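Local coordinates for protein yesU (Bacillus subtilis, PDB 1OQ1) that is of unknown function but adopts a galectin-like beta-sandwich fold and belongs to the DUF1961 family of the concanavalin clan, at residues Val65-Ser70 against Ala210-Phe215; Thr132-Lys137 against Ala144-Asp149; Arg26-Gly31 against Val52-Glu57. All blocks are in the same frame, centred on the assembly; numbering follows the deposited sequence.

Contact 1 of 3, residues Val65-Ser70 against Ala210-Phe215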
ATOM      1  N   VAL A  65       5.546  -7.212  -5.008  1.00  4.96           N
ATOM      2  CA  VAL A  65       5.533  -5.757  -5.149  1.00  4.93           C
ATOM      3  C   VAL A  65       6.659  -5.122  -4.347  1.00  4.62           C
ATOM      4  O   VAL A  65       6.802  -5.386  -3.154  1.00  4.36           O
ATOM      5  CB  VAL A  65       4.178  -5.179  -4.661  1.00  6.01           C
ATOM      6  CG1 VAL A  65       4.132  -3.673  -4.891  1.00  6.28           C
ATOM      7  CG2 VAL A  65       3.027  -5.866  -5.381  1.00  6.82           C
ATOM      8  N   THR A  66       7.446  -4.280  -5.005  1.00  4.00           N
ATOM      9  CA  THR A  66       8.563  -3.616  -4.351  1.00  4.66           C
ATOM     10  C   THR A  66       8.590  -2.115  -4.619  1.00  5.50           C
ATOM     11  O   THR A  66       8.107  -1.637  -5.653  1.00  4.70           O
ATOM     12  CB  THR A  66       9.914  -4.210  -4.817  1.00  5.20           C
ATOM     13  OG1 THR A  66      10.001  -4.143  -6.248  1.00  5.65           O
ATOM     14  CG2 THR A  66      10.047  -5.662  -4.365  1.00  6.45           C
ATOM     15  N   TRP A  67       9.149  -1.376  -3.668  1.00  5.04           N
ATOM     16  CA  TRP A  67       9.289   0.066  -3.800  1.00  5.26           C
ATOM     17  C   TRP A  67      10.225   0.604  -2.724  1.00  6.42           C
ATOM     18  O   TRP A  67      10.425  -0.037  -1.687  1.00  4.85           O
ATOM     19  CB  TRP A  67       7.914   0.763  -3.728  1.00  6.01           C
ATOM     20  CG  TRP A  67       7.242   0.813  -2.369  1.00  5.54           C
ATOM     21  CD1 TRP A  67       7.211   1.875  -1.504  1.00  6.01           C
ATOM     22  CD2 TRP A  67       6.456  -0.222  -1.758  1.00  4.85           C
ATOM     23  NE1 TRP A  67       6.448   1.566  -0.396  1.00  5.90           N
ATOM     24  CE2 TRP A  67       5.974   0.285  -0.529  1.00  6.46           C
ATOM     25  CE3 TRP A  67       6.111  -1.530  -2.131  1.00  5.69           C
ATOM     26  CZ2 TRP A  67       5.163  -0.471   0.331  1.00  6.34           C
ATOM     27  CZ3 TRP A  67       5.303  -2.283  -1.275  1.00  6.78           C
ATOM     28  CH2 TRP A  67       4.839  -1.748  -0.059  1.00  5.57           C
ATOM     29  N   ASP A  68      10.832   1.755  -3.005  1.00  5.43           N
ATOM     30  CA  ASP A  68      11.727   2.421  -2.064  1.00  6.58           C
ATOM     31  C   ASP A  68      10.877   3.442  -1.314  1.00  6.10           C
ATOM     32  O   ASP A  68      10.106   4.178  -1.930  1.00  7.10           O
ATOM     33  CB  ASP A  68      12.859   3.125  -2.810  1.00  7.54           C
ATOM     34  CG  ASP A  68      14.017   2.194  -3.130  1.00 11.16           C
ATOM     35  OD1 ASP A  68      13.827   0.962  -3.111  1.00 12.61           O
ATOM     36  OD2 ASP A  68      15.124   2.701  -3.408  1.00 14.25           O
ATOM     37  N   PHE A  69      11.026   3.480   0.009  1.00  5.80           N
ATOM     38  CA  PHE A  69      10.248   4.370   0.872  1.00  4.95           C
ATOM     39  C   PHE A  69      11.122   5.197   1.809  1.00  4.83           C
ATOM     40  O   PHE A  69      12.029   4.664   2.449  1.00  5.57           O
ATOM     41  CB  PHE A  69       9.282   3.530   1.718  1.00  5.09           C
ATOM     42  CG  PHE A  69       8.536   4.316   2.763  1.00  5.08           C
ATOM     43  CD1 PHE A  69       7.511   5.186   2.402  1.00  5.46           C
ATOM     44  CD2 PHE A  69       8.846   4.165   4.112  1.00  6.03           C
ATOM     45  CE1 PHE A  69       6.805   5.893   3.374  1.00  6.53           C
ATOM     46  CE2 PHE A  69       8.145   4.868   5.093  1.00  7.19           C
ATOM     47  CZ  PHE A  69       7.122   5.733   4.721  1.00  6.90           C
ATOM     48  N   SER A  70      10.834   6.491   1.903  1.00  5.09           N
ATOM     49  CA  SER A  70      11.584   7.390   2.782  1.00  5.96           C
ATOM     50  C   SER A  70      10.631   8.253   3.609  1.00  6.19           C
ATOM     51  O   SER A  70       9.928   9.105   3.061  1.00  6.41           O
ATOM     52  CB  SER A  70      12.481   8.320   1.964  1.00  6.29           C
ATOM     53  OG  SER A  70      13.364   7.597   1.136  1.00  6.78           O
ATOM     54  N   ALA A 210       6.384  11.958   2.690  1.00  7.68           N
ATOM     55  CA  ALA A 210       7.230  10.816   2.351  1.00  7.44           C
ATOM     56  C   ALA A 210       7.675  10.840   0.895  1.00  8.63           C
ATOM     57  O   ALA A 210       7.072  11.510   0.057  1.00 10.04           O
ATOM     58  CB  ALA A 210       6.480   9.515   2.637  1.00  6.43           C
ATOM     59  N   VAL A 211       8.736  10.096   0.603  1.00  7.54           N
ATOM     60  CA  VAL A 211       9.269  10.011  -0.751  1.00  6.82           C
ATOM     61  C   VAL A 211       9.240   8.561  -1.208  1.00  7.31           C
ATOM     62  O   VAL A 211       9.598   7.655  -0.450  1.00  6.73           O
ATOM     63  CB  VAL A 211      10.720  10.535  -0.809  1.00  7.06           C
ATOM     64  CG1 VAL A 211      11.288  10.363  -2.210  1.00  7.91           C
ATOM     65  CG2 VAL A 211      10.753  12.005  -0.402  1.00  8.97           C
ATOM     66  N   TYR A 212       8.803   8.350  -2.446  1.00  7.05           N
ATOM     67  CA  TYR A 212       8.717   7.012  -3.016  1.00  8.05           C
ATOM     68  C   TYR A 212       9.508   6.935  -4.321  1.00  8.80           C
ATOM     69  O   TYR A 212       9.565   7.903  -5.083  1.00  9.22           O
ATOM     70  CB  TYR A 212       7.257   6.641  -3.298  1.00  7.26           C
ATOM     71  CG  TYR A 212       6.329   6.772  -2.108  1.00  7.23           C
ATOM     72  CD1 TYR A 212       5.888   8.022  -1.676  1.00  8.59           C
ATOM     73  CD2 TYR A 212       5.895   5.645  -1.411  1.00  8.84           C
ATOM     74  CE1 TYR A 212       5.036   8.147  -0.577  1.00  9.24           C
ATOM     75  CE2 TYR A 212       5.043   5.759  -0.309  1.00  7.52           C
ATOM     76  CZ  TYR A 212       4.619   7.011   0.099  1.00  8.81           C
ATOM     77  OH  TYR A 212       3.788   7.130   1.185  1.00  9.19           O
ATOM     78  N   ARG A 213      10.101   5.774  -4.579  1.00  8.87           N
ATOM     79  CA  ARG A 213      10.887   5.558  -5.790  1.00 10.15           C
ATOM     80  C   ARG A 213      10.857   4.098  -6.234  1.00  8.60           C
ATOM     81  O   ARG A 213      10.583   3.206  -5.439  1.00  9.15           O
ATOM     82  CB  ARG A 213      12.342   5.950  -5.540  1.00 14.88           C
ATOM     83  CG  ARG A 213      12.679   7.398  -5.794  1.00 21.23           C
ATOM     84  CD  ARG A 213      13.330   7.537  -7.151  1.00 28.84           C
ATOM     85  NE  ARG A 213      14.350   8.580  -7.155  1.00 34.69           N
ATOM     86  CZ  ARG A 213      15.266   8.719  -8.105  1.00 37.31           C
ATOM     87  NH1 ARG A 213      15.290   7.877  -9.131  1.00 38.91           N
ATOM     88  NH2 ARG A 213      16.159   9.701  -8.030  1.00 38.67           N
ATOM     89  N   ASP A 214      11.144   3.880  -7.512  1.00  8.84           N
ATOM     90  CA  ASP A 214      11.219   2.547  -8.114  1.00 10.20           C
ATOM     91  C   ASP A 214      10.160   1.537  -7.693  1.00  9.48           C
ATOM     92  O   ASP A 214      10.466   0.527  -7.054  1.00  9.92           O
ATOM     93  CB  ASP A 214      12.608   1.946  -7.863  1.00 14.10           C
ATOM     94  CG  ASP A 214      13.731   2.862  -8.323  1.00 18.35           C
ATOM     95  OD1 ASP A 214      13.546   3.578  -9.329  1.00 20.46           O
ATOM     96  OD2 ASP A 214      14.805   2.855  -7.684  1.00 19.71           O
ATOM     97  N   PHE A 215       8.919   1.814  -8.073  1.00  8.53           N
ATOM     98  CA  PHE A 215       7.782   0.954  -7.780  1.00  9.56           C
ATOM     99  C   PHE A 215       7.723  -0.122  -8.871  1.00  9.79           C
ATOM    100  O   PHE A 215       7.583   0.192 -10.055  1.00 10.93           O
ATOM    101  CB  PHE A 215       6.515   1.814  -7.774  1.00  9.75           C
ATOM    102  CG  PHE A 215       5.229   1.036  -7.772  1.00  9.99           C
ATOM    103  CD1 PHE A 215       5.038  -0.035  -6.907  1.00 11.28           C
ATOM    104  CD2 PHE A 215       4.185   1.415  -8.610  1.00 11.79           C
ATOM    105  CE1 PHE A 215       3.826  -0.720  -6.874  1.00 12.23           C
ATOM    106  CE2 PHE A 215       2.965   0.740  -8.588  1.00 13.99           C
ATOM    107  CZ  PHE A 215       2.787  -0.334  -7.715  1.00 13.50           C
TER
HETATM  108  O   HOH W   1      11.478  -1.963  -6.751  1.00  9.23           O
HETATM  109  O   HOH W   2      15.837   1.439  -5.599  1.00 17.42           O
HETATM  110  O   HOH W   3      12.278   6.590  -1.158  1.00 10.04           O
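F69 and Y212 meet across an antiparallel strand pair on the face that turns to the protein interior, their side chains running alongside each other in the same direction. CE2 of Y212 comes to the edge of the F69 ring, 3.7 Å from its CD1, and the two ring planes are 58° apart. CE1 of F69 packs 3.7 Å from CB of A210, while CD1 of W67 reaches the edge of the Y212 ring from the other strand. At the far end CG1 of V65 touches CE1 of F215 at 3.6 Å in the plane of that ring. The backbones are fixed by two hydrogen-bonded pairs, D68 with R213 and S70 with V211, with D68 N to R213 O at 2.8 Å and 169° at the hydrogen. The strands belong to one sheet of the galectin-like sandwich, and W67, Y212 and F215 all meet F202 of the opposing sheet; Y212 OH bonds to Q204 there. The other face is looser and wetter. D68 and S70 oppose R213 and V211 mainly through CB atoms, with D68 CB and R213 CB 4.0 Å apart, and the R213 chain bends away. The carboxylates of D68 and D214 approach to 4.3 Å between their OD2 atoms, a like-charge pair probably eased by a water that donates to both and by the salt bridge from D68 OD1 to R162. Another water, bonded to S70 OG, donates to V211 O, and a third links T66 OG1 to D214 O.

Contact 2 of 3, residues Thr132-Lys137 against Ala144-Asp149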
ATOM      1  N   THR A 132       3.843  -0.818  15.029  1.00  5.52           N
ATOM      2  CA  THR A 132       3.558  -2.021  14.267  1.00  5.43           C
ATOM      3  C   THR A 132       3.076  -1.702  12.856  1.00  6.36           C
ATOM      4  O   THR A 132       2.803  -0.545  12.515  1.00  6.30           O
ATOM      5  CB  THR A 132       2.445  -2.833  14.952  1.00  6.41           C
ATOM      6  OG1 THR A 132       1.213  -2.100  14.887  1.00  9.11           O
ATOM      7  CG2 THR A 132       2.787  -3.074  16.413  1.00  6.41           C
ATOM      8  N   CYS A 133       3.005  -2.749  12.041  1.00  4.89           N
ATOM      9  CA  CYS A 133       2.490  -2.673  10.681  1.00  5.12           C
ATOM     10  C   CYS A 133       1.278  -3.589  10.766  1.00  5.63           C
ATOM     11  O   CYS A 133       1.367  -4.669  11.351  1.00  7.14           O
ATOM     12  CB  CYS A 133       3.486  -3.243   9.672  1.00  5.41           C
ATOM     13  SG  CYS A 133       5.013  -2.299   9.501  1.00  7.79           S
ATOM     14  N   ASN A 134       0.154  -3.169  10.196  1.00  5.21           N
ATOM     15  CA  ASN A 134      -1.076  -3.964  10.261  1.00  6.07           C
ATOM     16  C   ASN A 134      -1.627  -4.323   8.883  1.00  6.78           C
ATOM     17  O   ASN A 134      -1.611  -3.497   7.976  1.00  7.26           O
ATOM     18  CB  ASN A 134      -2.161  -3.188  11.024  1.00  5.77           C
ATOM     19  CG  ASN A 134      -1.753  -2.832  12.449  1.00 10.16           C
ATOM     20  OD1 ASN A 134      -0.643  -3.133  12.893  1.00 11.40           O
ATOM     21  ND2 ASN A 134      -2.658  -2.184  13.171  1.00 10.09           N
ATOM     22  N   LEU A 135      -2.117  -5.552   8.733  1.00  5.59           N
ATOM     23  CA  LEU A 135      -2.718  -5.994   7.470  1.00  5.04           C
ATOM     24  C   LEU A 135      -4.211  -6.218   7.686  1.00  5.86           C
ATOM     25  O   LEU A 135      -4.607  -6.972   8.574  1.00  6.27           O
ATOM     26  CB  LEU A 135      -2.102  -7.309   6.983  1.00  4.90           C
ATOM     27  CG  LEU A 135      -2.791  -7.893   5.736  1.00  4.09           C
ATOM     28  CD1 LEU A 135      -2.459  -7.036   4.514  1.00  6.82           C
ATOM     29  CD2 LEU A 135      -2.334  -9.335   5.506  1.00  6.85           C
ATOM     30  N   ARG A 136      -5.040  -5.558   6.883  1.00  6.17           N
ATOM     31  CA  ARG A 136      -6.486  -5.725   6.995  1.00  6.41           C
ATOM     32  C   ARG A 136      -7.080  -6.140   5.660  1.00  5.83           C
ATOM     33  O   ARG A 136      -6.474  -5.919   4.609  1.00  5.20           O
ATOM     34  CB  ARG A 136      -7.152  -4.430   7.471  1.00 10.35           C
ATOM     35  CG  ARG A 136      -6.927  -4.126   8.951  1.00 12.04           C
ATOM     36  CD  ARG A 136      -7.772  -2.947   9.414  1.00 14.69           C
ATOM     37  NE  ARG A 136      -7.447  -2.530  10.778  1.00 13.57           N
ATOM     38  CZ  ARG A 136      -7.962  -3.059  11.885  1.00 15.89           C
ATOM     39  NH1 ARG A 136      -8.853  -4.041  11.818  1.00 13.48           N
ATOM     40  NH2 ARG A 136      -7.575  -2.609  13.071  1.00 13.91           N
ATOM     41  N   LYS A 137      -8.258  -6.752   5.716  1.00  4.77           N
ATOM     42  CA  LYS A 137      -8.964  -7.193   4.517  1.00  4.86           C
ATOM     43  C   LYS A 137     -10.365  -6.594   4.522  1.00  4.90           C
ATOM     44  O   LYS A 137     -11.105  -6.725   5.504  1.00  6.74           O
ATOM     45  CB  LYS A 137      -9.064  -8.719   4.478  1.00  5.95           C
ATOM     46  CG  LYS A 137      -9.724  -9.255   3.211  1.00  6.53           C
ATOM     47  CD  LYS A 137      -9.993 -10.750   3.305  1.00  6.69           C
ATOM     48  CE  LYS A 137     -10.529 -11.304   1.986  1.00  5.94           C
ATOM     49  NZ  LYS A 137     -10.876 -12.750   2.103  1.00  5.20           N
ATOM     50  N   ALA A 144      -6.215  -8.922   9.857  1.00  7.53           N
ATOM     51  CA  ALA A 144      -5.689 -10.233   9.468  1.00  8.13           C
ATOM     52  C   ALA A 144      -4.352 -10.597  10.110  1.00  8.51           C
ATOM     53  O   ALA A 144      -4.129 -11.748  10.485  1.00  8.00           O
ATOM     54  CB  ALA A 144      -5.564 -10.308   7.945  1.00  9.16           C
ATOM     55  N   ALA A 145      -3.456  -9.626  10.233  1.00  7.79           N
ATOM     56  CA  ALA A 145      -2.152  -9.899  10.820  1.00  7.64           C
ATOM     57  C   ALA A 145      -1.462  -8.605  11.207  1.00  7.23           C
ATOM     58  O   ALA A 145      -1.904  -7.518  10.840  1.00  7.09           O
ATOM     59  CB  ALA A 145      -1.282 -10.670   9.820  1.00  7.19           C
HETATM   60  N   MSE A 146      -0.382  -8.726  11.969  1.00  8.20           N
HETATM   61  CA  MSE A 146       0.382  -7.554  12.360  1.00  8.04           C
HETATM   62  C   MSE A 146       1.769  -7.977  12.813  1.00  6.95           C
HETATM   63  O   MSE A 146       2.014  -9.153  13.114  1.00  5.49           O
HETATM   64  CB  MSE A 146      -0.333  -6.736  13.452  1.00 19.40           C
HETATM   65  CG  MSE A 146      -0.371  -7.327  14.848  1.00 29.04           C
HETATM   66 SE   MSE A 146      -1.034  -6.006  16.134  0.95 44.46          SE
HETATM   67  CE  MSE A 146       0.640  -5.479  16.920  1.00 47.60           C
ATOM     68  N   GLY A 147       2.685  -7.020  12.792  1.00  5.10           N
ATOM     69  CA  GLY A 147       4.051  -7.280  13.206  1.00  6.64           C
ATOM     70  C   GLY A 147       4.702  -5.975  13.618  1.00  5.92           C
ATOM     71  O   GLY A 147       4.217  -4.903  13.260  1.00  7.21           O
ATOM     72  N   ALA A 148       5.789  -6.053  14.375  1.00  5.26           N
ATOM     73  CA  ALA A 148       6.484  -4.845  14.809  1.00  5.05           C
ATOM     74  C   ALA A 148       7.059  -4.110  13.596  1.00  5.18           C
ATOM     75  O   ALA A 148       7.438  -4.737  12.608  1.00  6.09           O
ATOM     76  CB  ALA A 148       7.606  -5.206  15.793  1.00  5.45           C
ATOM     77  N   ASP A 149       7.129  -2.782  13.685  1.00  4.63           N
ATOM     78  CA  ASP A 149       7.640  -1.934  12.602  1.00  4.58           C
ATOM     79  C   ASP A 149       9.049  -1.417  12.925  1.00  5.61           C
ATOM     80  O   ASP A 149       9.222  -0.621  13.849  1.00  6.50           O
ATOM     81  CB  ASP A 149       6.680  -0.747  12.409  1.00  5.56           C
ATOM     82  CG  ASP A 149       7.045   0.136  11.225  1.00  6.50           C
ATOM     83  OD1 ASP A 149       8.068  -0.122  10.557  1.00  7.30           O
ATOM     84  OD2 ASP A 149       6.296   1.104  10.967  1.00  6.82           O
TER
HETATM   85  O   HOH W   4       4.513   1.828  12.802  1.00  8.00           O
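CE of selenomethionine M146 meets the CG2 methyl of T132, the side chains crossing at a slant, where two antiparallel strands form a beta hairpin. Followed outward, the M146 side chain starts with CB 3.4 Å from C133 O. CG stands between its backbone N and carbonyl carbon (chi1 72°), chi2 carries SE on in an extended line, and chi3 (-102°) turns CE toward T132. That methyl lies 3.3 Å from T132 CG2, closer than methyl carbons normally pack, and 3.8 Å from T132 CB. Along the strands the register is set by reciprocal bonds between C133 and G147, C133 N to G147 O being 2.8 Å. L135 N then donates to A145 O, nearly straight, 174° at the hydrogen. L135 O receives A144 N at 2.8 Å and A145 N in a weak bond, so A144 and A145 both face L135 and define a classic beta bulge. Away from the bulge, at the T132 end, C133 SG packs 3.6 Å from D149 CG. D149 OD1 accepts from L151 N and OD2 forms a salt bridge with R122; a water near T132 O and this OD2 has more acceptors around it than protons to give. The hairpin borders the seven-stranded sheet: strand 142-148 is outermost within the chain, and strand 132-138 also pairs with strand 112-122. C133 and L135 pack onto strands 171-176 and 179-185 of the other sheet.

Contact 3 of 3, residues Arg26-Gly31 against Val52-Glu57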
ATOM      1  N   ARG A  26      -4.636   8.000 -10.332  1.00 13.50           N
ATOM      2  CA  ARG A  26      -5.812   8.669  -9.793  1.00 14.97           C
ATOM      3  C   ARG A  26      -5.662   9.055  -8.333  1.00 14.17           C
ATOM      4  O   ARG A  26      -5.513   8.196  -7.460  1.00 11.50           O
ATOM      5  CB  ARG A  26      -7.056   7.796  -9.963  1.00 20.22           C
ATOM      6  CG  ARG A  26      -7.481   7.604 -11.406  1.00 28.55           C
ATOM      7  CD  ARG A  26      -8.961   7.272 -11.494  1.00 34.61           C
ATOM      8  NE  ARG A  26      -9.398   7.055 -12.870  1.00 39.80           N
ATOM      9  CZ  ARG A  26     -10.664   6.867 -13.229  1.00 41.97           C
ATOM     10  NH1 ARG A  26     -11.623   6.871 -12.312  1.00 42.96           N
ATOM     11  NH2 ARG A  26     -10.970   6.669 -14.504  1.00 43.40           N
HETATM   12  N   MSE A  27      -5.706  10.360  -8.083  1.00 11.81           N
HETATM   13  CA  MSE A  27      -5.584  10.900  -6.738  1.00 12.54           C
HETATM   14  C   MSE A  27      -6.965  11.116  -6.131  1.00 12.20           C
HETATM   15  O   MSE A  27      -7.781  11.863  -6.671  1.00 12.80           O
HETATM   16  CB  MSE A  27      -4.819  12.228  -6.783  1.00 13.76           C
HETATM   17  CG  MSE A  27      -4.749  12.979  -5.458  1.00 15.11           C
HETATM   18 SE   MSE A  27      -3.804  12.033  -4.054  0.95 21.03          SE
HETATM   19  CE  MSE A  27      -1.985  12.384  -4.618  1.00 16.22           C
ATOM     20  N   GLU A  28      -7.228  10.448  -5.012  1.00 10.53           N
ATOM     21  CA  GLU A  28      -8.510  10.578  -4.325  1.00  9.56           C
ATOM     22  C   GLU A  28      -8.241  11.205  -2.964  1.00 10.25           C
ATOM     23  O   GLU A  28      -7.770  10.544  -2.043  1.00  9.63           O
ATOM     24  CB  GLU A  28      -9.175   9.200  -4.172  1.00 10.51           C
ATOM     25  CG  GLU A  28      -9.381   8.485  -5.509  1.00 10.20           C
ATOM     26  CD  GLU A  28     -10.011   7.103  -5.386  1.00 10.15           C
ATOM     27  OE1 GLU A  28     -10.009   6.523  -4.279  1.00 11.18           O
ATOM     28  OE2 GLU A  28     -10.500   6.587  -6.412  1.00 12.76           O
ATOM     29  N   GLY A  29      -8.537  12.492  -2.841  1.00  9.45           N
ATOM     30  CA  GLY A  29      -8.287  13.170  -1.586  1.00  9.03           C
ATOM     31  C   GLY A  29      -7.282  14.278  -1.820  1.00  9.32           C
ATOM     32  O   GLY A  29      -6.747  14.406  -2.925  1.00 10.90           O
ATOM     33  N   GLY A  30      -7.005  15.051  -0.775  1.00  8.40           N
ATOM     34  CA  GLY A  30      -6.103  16.187  -0.890  1.00  9.44           C
ATOM     35  C   GLY A  30      -4.606  15.958  -0.855  1.00  9.41           C
ATOM     36  O   GLY A  30      -3.890  16.619  -0.098  1.00  8.55           O
ATOM     37  N   GLY A  31      -4.123  15.031  -1.675  1.00  9.86           N
ATOM     38  CA  GLY A  31      -2.697  14.779  -1.715  1.00  9.64           C
ATOM     39  C   GLY A  31      -1.996  15.825  -2.558  1.00 12.08           C
ATOM     40  O   GLY A  31      -2.583  16.396  -3.477  1.00 12.20           O
ATOM     41  N   VAL A  52      -5.731   8.563  -1.136  1.00  7.27           N
ATOM     42  CA  VAL A  52      -5.292   7.289  -1.685  1.00  7.14           C
ATOM     43  C   VAL A  52      -4.943   7.657  -3.128  1.00  8.40           C
ATOM     44  O   VAL A  52      -5.770   8.213  -3.850  1.00  9.44           O
ATOM     45  CB  VAL A  52      -6.383   6.208  -1.675  1.00  6.41           C
ATOM     46  CG1 VAL A  52      -5.809   4.910  -2.239  1.00  7.88           C
ATOM     47  CG2 VAL A  52      -6.886   5.978  -0.250  1.00  8.03           C
ATOM     48  N   PHE A  53      -3.708   7.368  -3.524  1.00  7.00           N
ATOM     49  CA  PHE A  53      -3.196   7.681  -4.859  1.00  7.77           C
ATOM     50  C   PHE A  53      -3.020   6.348  -5.582  1.00  7.95           C
ATOM     51  O   PHE A  53      -2.116   5.582  -5.263  1.00  9.72           O
ATOM     52  CB  PHE A  53      -1.859   8.409  -4.699  1.00  7.71           C
ATOM     53  CG  PHE A  53      -1.298   8.979  -5.971  1.00  8.80           C
ATOM     54  CD1 PHE A  53      -2.121   9.601  -6.907  1.00  9.94           C
ATOM     55  CD2 PHE A  53       0.074   8.951  -6.199  1.00 11.01           C
ATOM     56  CE1 PHE A  53      -1.581  10.189  -8.047  1.00  9.69           C
ATOM     57  CE2 PHE A  53       0.625   9.539  -7.337  1.00 10.77           C
ATOM     58  CZ  PHE A  53      -0.206  10.159  -8.261  1.00 10.92           C
ATOM     59  N   TRP A  54      -3.888   6.083  -6.555  1.00  8.35           N
ATOM     60  CA  TRP A  54      -3.874   4.815  -7.281  1.00  9.05           C
ATOM     61  C   TRP A  54      -3.116   4.711  -8.592  1.00  9.19           C
ATOM     62  O   TRP A  54      -3.148   5.619  -9.422  1.00 10.77           O
ATOM     63  CB  TRP A  54      -5.305   4.364  -7.606  1.00  9.38           C
ATOM     64  CG  TRP A  54      -6.225   4.204  -6.456  1.00  8.14           C
ATOM     65  CD1 TRP A  54      -7.099   5.135  -5.963  1.00  8.79           C
ATOM     66  CD2 TRP A  54      -6.397   3.028  -5.661  1.00  7.43           C
ATOM     67  NE1 TRP A  54      -7.806   4.607  -4.912  1.00  8.86           N
ATOM     68  CE2 TRP A  54      -7.397   3.314  -4.703  1.00  8.50           C
ATOM     69  CE3 TRP A  54      -5.805   1.757  -5.664  1.00  8.50           C
ATOM     70  CZ2 TRP A  54      -7.818   2.375  -3.755  1.00  6.30           C
ATOM     71  CZ3 TRP A  54      -6.224   0.819  -4.718  1.00  7.55           C
ATOM     72  CH2 TRP A  54      -7.223   1.136  -3.777  1.00  6.89           C
ATOM     73  N   CYS A  55      -2.463   3.568  -8.776  1.00  9.40           N
ATOM     74  CA  CYS A  55      -1.784   3.252 -10.024  1.00  9.68           C
ATOM     75  C   CYS A  55      -2.981   2.767 -10.858  1.00 10.30           C
ATOM     76  O   CYS A  55      -3.841   2.047 -10.352  1.00  9.83           O
ATOM     77  CB  CYS A  55      -0.784   2.116  -9.804  1.00  9.72           C
ATOM     78  SG  CYS A  55      -0.121   1.376 -11.316  1.00 10.52           S
ATOM     79  N   PRO A  56      -3.051   3.136 -12.145  1.00 11.25           N
ATOM     80  CA  PRO A  56      -4.198   2.695 -12.949  1.00 11.80           C
ATOM     81  C   PRO A  56      -4.227   1.251 -13.443  1.00 12.14           C
ATOM     82  O   PRO A  56      -5.278   0.762 -13.864  1.00 12.73           O
ATOM     83  CB  PRO A  56      -4.186   3.682 -14.110  1.00 12.95           C
ATOM     84  CG  PRO A  56      -2.711   3.851 -14.355  1.00 14.05           C
ATOM     85  CD  PRO A  56      -2.140   3.980 -12.939  1.00 12.50           C
ATOM     86  N   GLU A  57      -3.085   0.575 -13.397  1.00 11.58           N
ATOM     87  CA  GLU A  57      -2.977  -0.800 -13.886  1.00 14.07           C
ATOM     88  C   GLU A  57      -3.587  -1.880 -13.005  1.00 12.71           C
ATOM     89  O   GLU A  57      -3.445  -1.857 -11.785  1.00 12.79           O
ATOM     90  CB  GLU A  57      -1.504  -1.151 -14.116  1.00 16.53           C
ATOM     91  CG  GLU A  57      -0.771  -0.161 -14.990  1.00 24.64           C
ATOM     92  CD  GLU A  57      -1.277  -0.168 -16.412  1.00 28.41           C
ATOM     93  OE1 GLU A  57      -1.141   0.868 -17.096  1.00 32.56           O
ATOM     94  OE2 GLU A  57      -1.804  -1.216 -16.847  1.00 30.95           O
TER
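At one border of the seven-stranded sheet of the galectin-like sandwich, M27 on strand 26-29 packs against F53 on strand 51-54. The segment axes are nearly antiparallel, and four backbone bonds fix the register, including W54 N to R26 O at 2.8 Å and E28 N to V52 O at 2.9 Å. M27 and F53 form the non-hydrogen-bonded pair between them. M27, a selenomethionine, crosses F53 at about a right angle, its chain bent at chi2 and chi3 (78°). The latter torsion places CE over one ring face, 4.0 Å from the centroid and offset toward the rim. This CH-pi contact brings CE within 3.6 Å of F53 CD1; the selenium lies obliquely, 5.0 Å from the centroid, in a Met-aromatic contact. I33 of strand 31-34 also touches both side chains. On the opposite face E28 and W54 approach each other. The E28 chain is extended beyond CG, which brings its carboxylate to the indole edge, with the two planes 70° apart. Y107 OH also bonds to OE1, and OE2 forms a salt bridge with R100, so both carboxylate oxygens have partners beyond the strand pair. W54 NE1 donates to E28 OE1 in the plane of the indole, a weak bond of 3.0 Å with 150° at the hydrogen.

How the contacts relate
Along the chain contact 3 closes first; contact 1 then opens at strand 63-73 and closes at strand 209-222, with the hairpin of contact 2 lying in the sequence between. Contacts 2 and 3 hold the two borders of the same seven-stranded sheet, on opposite sides of the chain's centre with their own centres about 22 Å apart. Contact 1 belongs to the other sheet, its centre about 15 Å from that of contact 3 and about 19 Å from that of contact 2. Contacts 1 and 3 touch where F215 CE2 packs 4.2 Å from C55 SG. One layer is thus bordered by contacts 2 and 3, while contact 1 joins sequence-distant strands in the facing layer, the chain passing between the two.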